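Local coordinates for histidine triad protein (Bacillus subtilis, PDB 1Y23), which belongs to the histidine triad family and, as its relatives do, probably binds nucleotides and cleaves bonds at their phosphate groups, at residues B[6-11]-B[96-101]; B[36-41]-B[107-112]; B[85-90]-B[102-107]. One frame throughout, in Å; residues are numbered along the deposited sequence.

Contact 1 of 3, residues B[6-11]-B[96-101]; sequences NCIFCK and QSVFHY. With ZN (zinc ion), chain G.
Cys7, Cys10 and His100 meet at a zinc ion, and this metal site joins the N-terminal helix to the loop ahead of strand 103-108. Metal bonds come first. Cys7 SG stands 2.3 Å from the zinc and Cys10 SG 2.5 Å, while His100 ND1 binds it at 2.1 Å; His49 supplies the fourth ligand. With CG anti to its backbone N (chi1 -174°), His100 extends its ring toward the helix, and Cys7 SG lies in the plane of that ring, at its edge. On the far side of the imidazole, NE2 bonds to Pro46 O, so the ring is gripped at both nitrogens and its rotation is fixed.

Within 6-11, Cys7 is the N-cap of the helix, and its SG accepts a weak capping bond from Cys10 N at 3.4 Å, so one sulfur serves both the metal and the helix start.

Apolar contacts flank the site. Val98 CG1 sits over one face of the Phe9 ring, 4.1 Å from its centroid, a CH-pi contact offset toward the rim. Val98 CG2 meets Ile8 CG2 at 3.8 Å, the two side chains crossing at about a right angle. Phe9 CB packs 3.6 Å from His100 ND1, and the Phe9 ring makes an edge-to-face pair with His102. An alanine in place of Phe9 would probably open a gap beneath Val98 and leave the His102 ring without its aromatic neighbour.

Two cysteine sulfurs, probably thiolates, would balance the charge of the zinc, and a sphere closed by four protein ligands is consistent with a metal that ties chain segments together.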
loop_
_atom_site.group_PDB
_atom_site.type_symbol
_atom_site.label_atom_id
_atom_site.label_comp_id
_atom_site.label_asym_id
_atom_site.label_seq_id
_atom_site.Cartn_x
_atom_site.Cartn_y
_atom_site.Cartn_z
ATOM N N ASN B 6 -23.045 9.637 -1.318
ATOM C CA ASN B 6 -22.443 10.721 -0.543
ATOM C C ASN B 6 -20.929 10.527 -0.475
ATOM O O ASN B 6 -20.310 10.767 0.563
ATOM C CB ASN B 6 -23.020 10.751 0.876
ATOM C CG ASN B 6 -24.540 10.811 0.890
ATOM O OD1 ASN B 6 -25.153 11.630 0.193
ATOM N ND2 ASN B 6 -25.157 9.949 1.696
ATOM N N CYS B 7 -20.346 10.097 -1.593
ATOM C CA CYS B 7 -18.911 9.849 -1.692
ATOM C C CYS B 7 -18.176 11.023 -2.316
ATOM O O CYS B 7 -18.410 11.365 -3.471
ATOM C CB CYS B 7 -18.647 8.600 -2.532
ATOM S SG CYS B 7 -16.889 8.269 -2.791
ATOM N N ILE B 8 -17.269 11.626 -1.557
ATOM C CA ILE B 8 -16.517 12.770 -2.054
ATOM C C ILE B 8 -15.618 12.430 -3.249
ATOM O O ILE B 8 -15.350 13.290 -4.093
ATOM C CB ILE B 8 -15.652 13.390 -0.932
ATOM C CG1 ILE B 8 -15.247 14.816 -1.309
ATOM C CG2 ILE B 8 -14.397 12.550 -0.704
ATOM C CD1 ILE B 8 -14.578 15.575 -0.182
ATOM N N PHE B 9 -15.150 11.184 -3.322
ATOM C CA PHE B 9 -14.275 10.770 -4.425
ATOM C C PHE B 9 -15.029 10.531 -5.729
ATOM O O PHE B 9 -14.487 10.740 -6.815
ATOM C CB PHE B 9 -13.488 9.509 -4.058
ATOM C CG PHE B 9 -12.416 9.739 -3.030
ATOM C CD1 PHE B 9 -12.021 11.032 -2.686
ATOM C CD2 PHE B 9 -11.785 8.659 -2.417
ATOM C CE1 PHE B 9 -11.015 11.246 -1.745
ATOM C CE2 PHE B 9 -10.775 8.859 -1.472
ATOM C CZ PHE B 9 -10.387 10.157 -1.134
ATOM N N CYS B 10 -16.271 10.078 -5.622
ATOM C CA CYS B 10 -17.077 9.856 -6.810
ATOM C C CYS B 10 -17.416 11.214 -7.420
ATOM O O CYS B 10 -17.509 11.348 -8.639
ATOM C CB CYS B 10 -18.359 9.084 -6.460
ATOM S SG CYS B 10 -18.173 7.267 -6.486
ATOM N N LYS B 11 -17.584 12.223 -6.571
ATOM C CA LYS B 11 -17.903 13.566 -7.052
ATOM C C LYS B 11 -16.672 14.215 -7.686
ATOM O O LYS B 11 -16.802 15.088 -8.540
ATOM C CB LYS B 11 -18.430 14.435 -5.907
ATOM C CG LYS B 11 -19.577 13.799 -5.143
ATOM C CD LYS B 11 -20.211 14.773 -4.171
ATOM C CE LYS B 11 -21.231 15.661 -4.876
ATOM N NZ LYS B 11 -22.423 14.858 -5.291
ATOM N N GLN B 96 -9.517 4.836 7.570
ATOM C CA GLN B 96 -10.275 5.180 6.370
ATOM C C GLN B 96 -11.500 6.040 6.687
ATOM O O GLN B 96 -12.418 5.582 7.367
ATOM C CB GLN B 96 -10.707 3.911 5.612
ATOM C CG GLN B 96 -11.571 4.217 4.401
ATOM C CD GLN B 96 -11.881 3.001 3.548
ATOM O OE1 GLN B 96 -12.136 1.903 4.058
ATOM N NE2 GLN B 96 -11.883 3.198 2.234
ATOM N N SER B 97 -11.512 7.281 6.194
ATOM C CA SER B 97 -12.632 8.209 6.429
ATOM C C SER B 97 -13.617 8.226 5.256
ATOM O O SER B 97 -14.797 8.503 5.446
ATOM C CB SER B 97 -12.122 9.638 6.651
ATOM O OG SER B 97 -12.146 10.360 5.430
ATOM N N VAL B 98 -13.134 7.963 4.045
ATOM C CA VAL B 98 -14.020 7.934 2.877
ATOM C C VAL B 98 -14.124 6.481 2.426
ATOM O O VAL B 98 -13.108 5.827 2.188
ATOM C CB VAL B 98 -13.467 8.797 1.707
ATOM C CG1 VAL B 98 -14.357 8.652 0.481
ATOM C CG2 VAL B 98 -13.389 10.259 2.121
ATOM N N PHE B 99 -15.347 5.970 2.308
ATOM C CA PHE B 99 -15.518 4.579 1.903
ATOM C C PHE B 99 -15.424 4.292 0.401
ATOM O O PHE B 99 -16.311 3.674 -0.188
ATOM C CB PHE B 99 -16.822 4.003 2.469
ATOM C CG PHE B 99 -16.809 3.817 3.973
ATOM C CD1 PHE B 99 -15.616 3.551 4.655
ATOM C CD2 PHE B 99 -17.999 3.872 4.702
ATOM C CE1 PHE B 99 -15.601 3.350 6.043
ATOM C CE2 PHE B 99 -18.002 3.672 6.092
ATOM C CZ PHE B 99 -16.797 3.408 6.763
ATOM N N HIS B 100 -14.325 4.739 -0.199
ATOM C CA HIS B 100 -14.034 4.517 -1.616
ATOM C C HIS B 100 -12.542 4.210 -1.597
ATOM O O HIS B 100 -11.752 5.010 -1.100
ATOM C CB HIS B 100 -14.336 5.776 -2.447
ATOM C CG HIS B 100 -14.198 5.582 -3.930
ATOM N ND1 HIS B 100 -14.941 6.296 -4.848
ATOM C CD2 HIS B 100 -13.377 4.783 -4.658
ATOM C CE1 HIS B 100 -14.585 5.947 -6.071
ATOM N NE2 HIS B 100 -13.639 5.034 -5.985
ATOM N N TYR B 101 -12.163 3.042 -2.111
ATOM C CA TYR B 101 -10.759 2.627 -2.107
ATOM C C TYR B 101 -9.826 3.703 -2.637
ATOM O O TYR B 101 -10.074 4.290 -3.689
ATOM C CB TYR B 101 -10.556 1.343 -2.932
ATOM C CG TYR B 101 -9.117 0.847 -2.945
ATOM C CD1 TYR B 101 -8.630 0.020 -1.924
ATOM C CD2 TYR B 101 -8.224 1.267 -3.937
ATOM C CE1 TYR B 101 -7.286 -0.368 -1.888
ATOM C CE2 TYR B 101 -6.882 0.890 -3.913
ATOM C CZ TYR B 101 -6.415 0.072 -2.885
ATOM O OH TYR B 101 -5.083 -0.288 -2.841
HETATM ZN ZN ZN G . -16.983 6.630 -4.430
#

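Contact 2 of 3, residues B[36-41]-B[107-112]; sequences QVTKGH and PRYGKG
Thr38 and Lys39 meet Pro107 and Tyr109 in a buried contact between a loop and a strand end: residues 36-41 lead into strand 42-46, and residues 107-112 carry the chain out of strand 103-108, its neighbour in the sheet. Two hydrogen bonds span the gap, each from a side-chain hydroxyl to a backbone carbonyl. Thr38 OG1 donates to Pro107 O at 2.8 Å, in the carbonyl plane and on a lone pair. The hydroxyl gets there by sitting between the backbone N and the carbonyl carbon (chi1 62°), which also sets OG1 3.2 Å from Pro107 CG as the two side chains slide past each other in opposite directions. In the opposite direction across the contact, Tyr109 OH donates to Lys39 O at 2.6 Å, somewhat tilted from the carbonyl plane, while the oxygen lies in the plane of the phenol ring at its edge.

Behind these bonds is a type II beta turn, Thr38 to His41, closed by His41 N to Thr38 O at 3.0 Å. Gly40 takes its third position with phi at 110°, where a beta carbon would jam against the carbonyl oxygen of Lys39 and press on Pro107 CG. Gln36 braces the turn from within the loop, its OE1 accepting from Gly40 N at 2.9 Å along a nearly straight bond.

The Lys39 side chain stretches away, fully extended, and touches Tyr126 of the second subunit. Helix 67-79 packs Ile75 against Pro107 and Phe79 against Tyr109.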
loop_
_atom_site.group_PDB
_atom_site.type_symbol
_atom_site.label_atom_id
_atom_site.label_comp_id
_atom_site.label_asym_id
_atom_site.label_seq_id
_atom_site.Cartn_x
_atom_site.Cartn_y
_atom_site.Cartn_z
ATOM N N GLN B 36 -2.075 17.337 2.045
ATOM C CA GLN B 36 -0.643 17.411 1.762
ATOM C C GLN B 36 0.240 17.084 2.966
ATOM O O GLN B 36 0.957 17.952 3.466
ATOM C CB GLN B 36 -0.259 18.800 1.234
ATOM C CG GLN B 36 -0.730 19.116 -0.181
ATOM C CD GLN B 36 -0.128 18.190 -1.237
ATOM O OE1 GLN B 36 1.092 18.158 -1.451
ATOM N NE2 GLN B 36 -0.987 17.434 -1.905
ATOM N N VAL B 37 0.182 15.840 3.436
ATOM C CA VAL B 37 1.007 15.411 4.560
ATOM C C VAL B 37 2.439 15.823 4.249
ATOM O O VAL B 37 3.210 16.182 5.138
ATOM C CB VAL B 37 0.946 13.880 4.742
ATOM C CG1 VAL B 37 2.272 13.355 5.268
ATOM C CG2 VAL B 37 -0.169 13.522 5.701
ATOM N N THR B 38 2.783 15.740 2.971
ATOM C CA THR B 38 4.095 16.136 2.485
ATOM C C THR B 38 3.841 16.700 1.095
ATOM O O THR B 38 2.800 16.435 0.496
ATOM C CB THR B 38 5.090 14.938 2.393
ATOM O OG1 THR B 38 4.605 13.961 1.459
ATOM C CG2 THR B 38 5.268 14.284 3.763
ATOM N N LYS B 39 4.773 17.501 0.595
ATOM C CA LYS B 39 4.627 18.093 -0.724
ATOM C C LYS B 39 4.602 16.980 -1.770
ATOM O O LYS B 39 5.585 16.253 -1.943
ATOM C CB LYS B 39 5.793 19.048 -0.990
ATOM C CG LYS B 39 5.571 19.999 -2.152
ATOM C CD LYS B 39 6.745 20.953 -2.303
ATOM C CE LYS B 39 6.460 22.022 -3.337
ATOM N NZ LYS B 39 7.638 22.918 -3.513
ATOM N N GLY B 40 3.469 16.845 -2.452
ATOM C CA GLY B 40 3.325 15.820 -3.472
ATOM C C GLY B 40 2.374 14.703 -3.063
ATOM O O GLY B 40 2.175 13.744 -3.808
ATOM N N HIS B 41 1.788 14.828 -1.877
ATOM C CA HIS B 41 0.849 13.841 -1.350
ATOM C C HIS B 41 -0.249 13.577 -2.377
ATOM O O HIS B 41 -1.098 14.433 -2.631
ATOM C CB HIS B 41 0.257 14.357 -0.028
ATOM C CG HIS B 41 -0.651 13.382 0.658
ATOM N ND1 HIS B 41 -0.599 12.028 0.417
ATOM C CD2 HIS B 41 -1.624 13.562 1.584
ATOM C CE1 HIS B 41 -1.505 11.414 1.158
ATOM N NE2 HIS B 41 -2.141 12.321 1.875
ATOM N N PRO B 107 5.535 10.999 -0.510
ATOM C CA PRO B 107 6.974 11.196 -0.697
ATOM C C PRO B 107 7.539 11.602 0.658
ATOM O O PRO B 107 6.847 12.240 1.457
ATOM C CB PRO B 107 7.035 12.324 -1.725
ATOM C CG PRO B 107 5.831 13.142 -1.379
ATOM C CD PRO B 107 4.769 12.087 -1.147
ATOM N N ARG B 108 8.778 11.209 0.931
ATOM C CA ARG B 108 9.414 11.531 2.207
ATOM C C ARG B 108 10.605 12.459 2.000
ATOM O O ARG B 108 11.379 12.289 1.058
ATOM C CB ARG B 108 9.860 10.242 2.917
ATOM C CG ARG B 108 8.709 9.323 3.313
ATOM C CD ARG B 108 7.775 10.015 4.326
ATOM N NE ARG B 108 8.324 10.057 5.679
ATOM C CZ ARG B 108 8.497 8.988 6.454
ATOM N NH1 ARG B 108 9.003 9.123 7.670
ATOM N NH2 ARG B 108 8.154 7.783 6.024
ATOM N N TYR B 109 10.748 13.444 2.881
ATOM C CA TYR B 109 11.850 14.398 2.780
ATOM C C TYR B 109 12.681 14.471 4.062
ATOM O O TYR B 109 13.710 15.143 4.107
ATOM C CB TYR B 109 11.301 15.784 2.438
ATOM C CG TYR B 109 10.464 15.818 1.174
ATOM C CD1 TYR B 109 9.071 15.871 1.237
ATOM C CD2 TYR B 109 11.067 15.804 -0.086
ATOM C CE1 TYR B 109 8.299 15.913 0.073
ATOM C CE2 TYR B 109 10.306 15.844 -1.258
ATOM C CZ TYR B 109 8.925 15.901 -1.170
ATOM O OH TYR B 109 8.166 15.964 -2.318
ATOM N N GLY B 110 12.227 13.775 5.101
ATOM C CA GLY B 110 12.948 13.773 6.359
ATOM C C GLY B 110 12.252 14.570 7.445
ATOM O O GLY B 110 11.091 14.310 7.774
ATOM N N LYS B 111 12.963 15.545 8.004
ATOM C CA LYS B 111 12.413 16.389 9.059
ATOM C C LYS B 111 11.244 17.224 8.551
ATOM O O LYS B 111 11.375 18.004 7.602
ATOM C CB LYS B 111 13.500 17.307 9.641
ATOM C CG LYS B 111 14.574 16.576 10.453
ATOM C CD LYS B 111 15.577 17.537 11.115
ATOM C CE LYS B 111 16.576 18.157 10.118
ATOM N NZ LYS B 111 17.613 17.195 9.614
ATOM N N GLY B 112 10.097 17.048 9.196
ATOM C CA GLY B 112 8.908 17.780 8.804
ATOM C C GLY B 112 7.817 16.925 8.179
ATOM O O GLY B 112 6.672 17.367 8.068
#

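Contact 3 of 3, residues B[85-90]-B[102-107]; sequences NTLNNN and HMHIIP
Leu87 and His104 form a hydrogen-bonded pair in an antiparallel ladder between strands 83-90 and 103-108. This pair belongs to the tightly bonded part of the ladder, which runs on to Asn85 and Ile106. Leu87 N donates to His104 O, and His104 N answers to Leu87 O at 2.7 Å. At the next hydrogen-bonded pair, two residues along, Asn85 N donates to Ile106 O and Ile106 N to Asn85 O, both at 2.8 Å. Thr86 and Ile105 form the non-hydrogen-bonded pair between, where Thr86 CA presses a CA-H...O contact on His104 O at 3.0 Å. Thr86 CB also meets Met103 SD at 3.9 Å, on the face opposite Leu87 and His104.

Toward His102 the strands part and water takes over. One water accepts from Asn89 N and donates to His102 O, standing in for a direct rung; another donates to Asn89 O and accepts from His102 N. A third joins Asn89 ND2 to His102 NE2, lying 2.9 Å from the latter. The direct hydrogen bonding here comes down to a weak bond of 3.2 Å from Asn88 ND2 to His102 O. His102 ND1 is hydrogen-bonded to His100 O. The other edge of strand 83-90 pairs with the second subunit, so the sheet continues across the dimer.

His104 ND1 donates to Leu87 O at 3.2 Å from above the carbonyl plane, the oxygen lying near the plane of the ring. A single carbonyl thus takes two N-H groups of one residue, fixing the rotation of the third histidine in the His-x-His-x-His motif that, in relatives, lines the nucleotide site.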
loop_
_atom_site.group_PDB
_atom_site.type_symbol
_atom_site.label_atom_id
_atom_site.label_comp_id
_atom_site.label_asym_id
_atom_site.label_seq_id
_atom_site.Cartn_x
_atom_site.Cartn_y
_atom_site.Cartn_z
ATOM N N ASN B 85 6.341 6.301 0.556
ATOM C CA ASN B 85 5.502 5.199 1.024
ATOM C C ASN B 85 4.184 5.171 0.271
ATOM O O ASN B 85 3.782 6.164 -0.338
ATOM C CB ASN B 85 5.142 5.324 2.520
ATOM C CG ASN B 85 6.301 5.768 3.393
ATOM O OD1 ASN B 85 6.564 6.961 3.527
ATOM N ND2 ASN B 85 6.987 4.809 4.005
ATOM N N THR B 86 3.528 4.016 0.302
ATOM C CA THR B 86 2.196 3.879 -0.270
ATOM C C THR B 86 1.429 3.289 0.905
ATOM O O THR B 86 1.916 2.387 1.593
ATOM C CB THR B 86 2.122 2.932 -1.535
ATOM O OG1 THR B 86 2.383 1.568 -1.168
ATOM C CG2 THR B 86 3.114 3.384 -2.601
ATOM N N LEU B 87 0.250 3.852 1.149
ATOM C CA LEU B 87 -0.612 3.448 2.250
ATOM C C LEU B 87 -2.069 3.370 1.843
ATOM O O LEU B 87 -2.608 4.266 1.192
ATOM C CB LEU B 87 -0.486 4.440 3.408
ATOM C CG LEU B 87 -1.394 4.228 4.625
ATOM C CD1 LEU B 87 -1.010 2.941 5.347
ATOM C CD2 LEU B 87 -1.268 5.425 5.566
ATOM N N ASN B 88 -2.706 2.289 2.254
ATOM C CA ASN B 88 -4.104 2.058 1.963
ATOM C C ASN B 88 -4.778 1.754 3.301
ATOM O O ASN B 88 -4.287 0.924 4.059
ATOM C CB ASN B 88 -4.222 0.860 1.029
ATOM C CG ASN B 88 -5.632 0.356 0.910
ATOM O OD1 ASN B 88 -5.868 -0.846 0.807
ATOM N ND2 ASN B 88 -6.582 1.269 0.916
ATOM N N ASN B 89 -5.888 2.424 3.602
ATOM C CA ASN B 89 -6.594 2.182 4.863
ATOM C C ASN B 89 -7.973 1.597 4.582
ATOM O O ASN B 89 -8.705 2.097 3.730
ATOM C CB ASN B 89 -6.754 3.482 5.662
ATOM C CG ASN B 89 -5.441 4.218 5.859
ATOM O OD1 ASN B 89 -4.416 3.613 6.175
ATOM N ND2 ASN B 89 -5.474 5.542 5.695
ATOM N N ASN B 90 -8.324 0.546 5.316
ATOM C CA ASN B 90 -9.608 -0.119 5.151
ATOM C C ASN B 90 -10.339 -0.206 6.484
ATOM O O ASN B 90 -9.978 -0.995 7.359
ATOM C CB ASN B 90 -9.385 -1.513 4.575
ATOM C CG ASN B 90 -8.631 -1.478 3.259
ATOM O OD1 ASN B 90 -9.199 -1.185 2.207
ATOM N ND2 ASN B 90 -7.338 -1.758 3.317
ATOM N N HIS B 102 -8.755 3.956 -1.893
ATOM C CA HIS B 102 -7.753 4.928 -2.297
ATOM C C HIS B 102 -6.394 4.557 -1.730
ATOM O O HIS B 102 -6.291 4.007 -0.637
ATOM C CB HIS B 102 -8.133 6.357 -1.867
ATOM C CG HIS B 102 -8.511 6.490 -0.421
ATOM N ND1 HIS B 102 -9.690 5.992 0.089
ATOM C CD2 HIS B 102 -7.883 7.098 0.612
ATOM C CE1 HIS B 102 -9.775 6.290 1.372
ATOM N NE2 HIS B 102 -8.690 6.963 1.716
ATOM N N MET B 103 -5.355 4.851 -2.502
ATOM C CA MET B 103 -3.987 4.570 -2.107
ATOM C C MET B 103 -3.271 5.899 -1.926
ATOM O O MET B 103 -3.375 6.779 -2.780
ATOM C CB MET B 103 -3.284 3.769 -3.203
ATOM C CG MET B 103 -1.823 3.471 -2.927
ATOM S SD MET B 103 -1.593 1.957 -1.971
ATOM C CE MET B 103 -1.107 0.822 -3.270
ATOM N N HIS B 104 -2.572 6.062 -0.805
ATOM C CA HIS B 104 -1.812 7.283 -0.563
ATOM C C HIS B 104 -0.396 7.067 -1.068
ATOM O O HIS B 104 0.221 6.038 -0.783
ATOM C CB HIS B 104 -1.685 7.609 0.929
ATOM C CG HIS B 104 -2.964 7.992 1.595
ATOM N ND1 HIS B 104 -3.770 7.078 2.242
ATOM C CD2 HIS B 104 -3.554 9.199 1.766
ATOM C CE1 HIS B 104 -4.795 7.708 2.787
ATOM N NE2 HIS B 104 -4.688 8.996 2.513
ATOM N N ILE B 105 0.114 8.033 -1.817
ATOM C CA ILE B 105 1.483 7.975 -2.301
ATOM C C ILE B 105 2.173 9.116 -1.571
ATOM O O ILE B 105 2.018 10.284 -1.928
ATOM C CB ILE B 105 1.557 8.187 -3.821
ATOM C CG1 ILE B 105 0.842 7.023 -4.521
ATOM C CG2 ILE B 105 3.011 8.282 -4.266
ATOM C CD1 ILE B 105 0.957 7.040 -6.025
ATOM N N ILE B 106 2.925 8.774 -0.533
ATOM C CA ILE B 106 3.574 9.790 0.279
ATOM C C ILE B 106 5.079 9.906 0.118
ATOM O O ILE B 106 5.834 9.029 0.524
ATOM C CB ILE B 106 3.241 9.569 1.767
ATOM C CG1 ILE B 106 1.714 9.491 1.943
ATOM C CG2 ILE B 106 3.810 10.704 2.603
ATOM C CD1 ILE B 106 1.264 8.880 3.261
ATOM N N PRO B 107 5.535 10.999 -0.510
ATOM C CA PRO B 107 6.974 11.196 -0.697
ATOM C C PRO B 107 7.539 11.602 0.658
ATOM O O PRO B 107 6.847 12.240 1.457
ATOM C CB PRO B 107 7.035 12.324 -1.725
ATOM C CG PRO B 107 5.831 13.142 -1.379
ATOM C CD PRO B 107 4.769 12.087 -1.147
HETATM O O HOH W 1 -9.079 2.330 0.955
HETATM O O HOH W 2 -6.585 4.555 2.099
HETATM O O HOH W 3 -7.439 7.549 4.270
#

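Contact 3 lies between the other two, its segment 102-107 following directly on 96-101 and sharing Pro107 with 107-112. Its centre is about 15 Å from that of contact 1 and about 13 Å from that of contact 2; those two do not touch, with nearest atoms about 9 Å apart. Contacts 1 and 3 touch where Phe9 CE2 packs 3.4 Å from His102 ND1; contacts 2 and 3 meet where His41 CE1 packs 3.1 Å from His104 CD2 and Arg108 NH2 probably bonds to Asn85 OD1. His100 binds zinc, whereas the His102 side chain lies about 9 Å from it, so the metal holds the first histidine of the motif while the second lies beyond its coordination sphere.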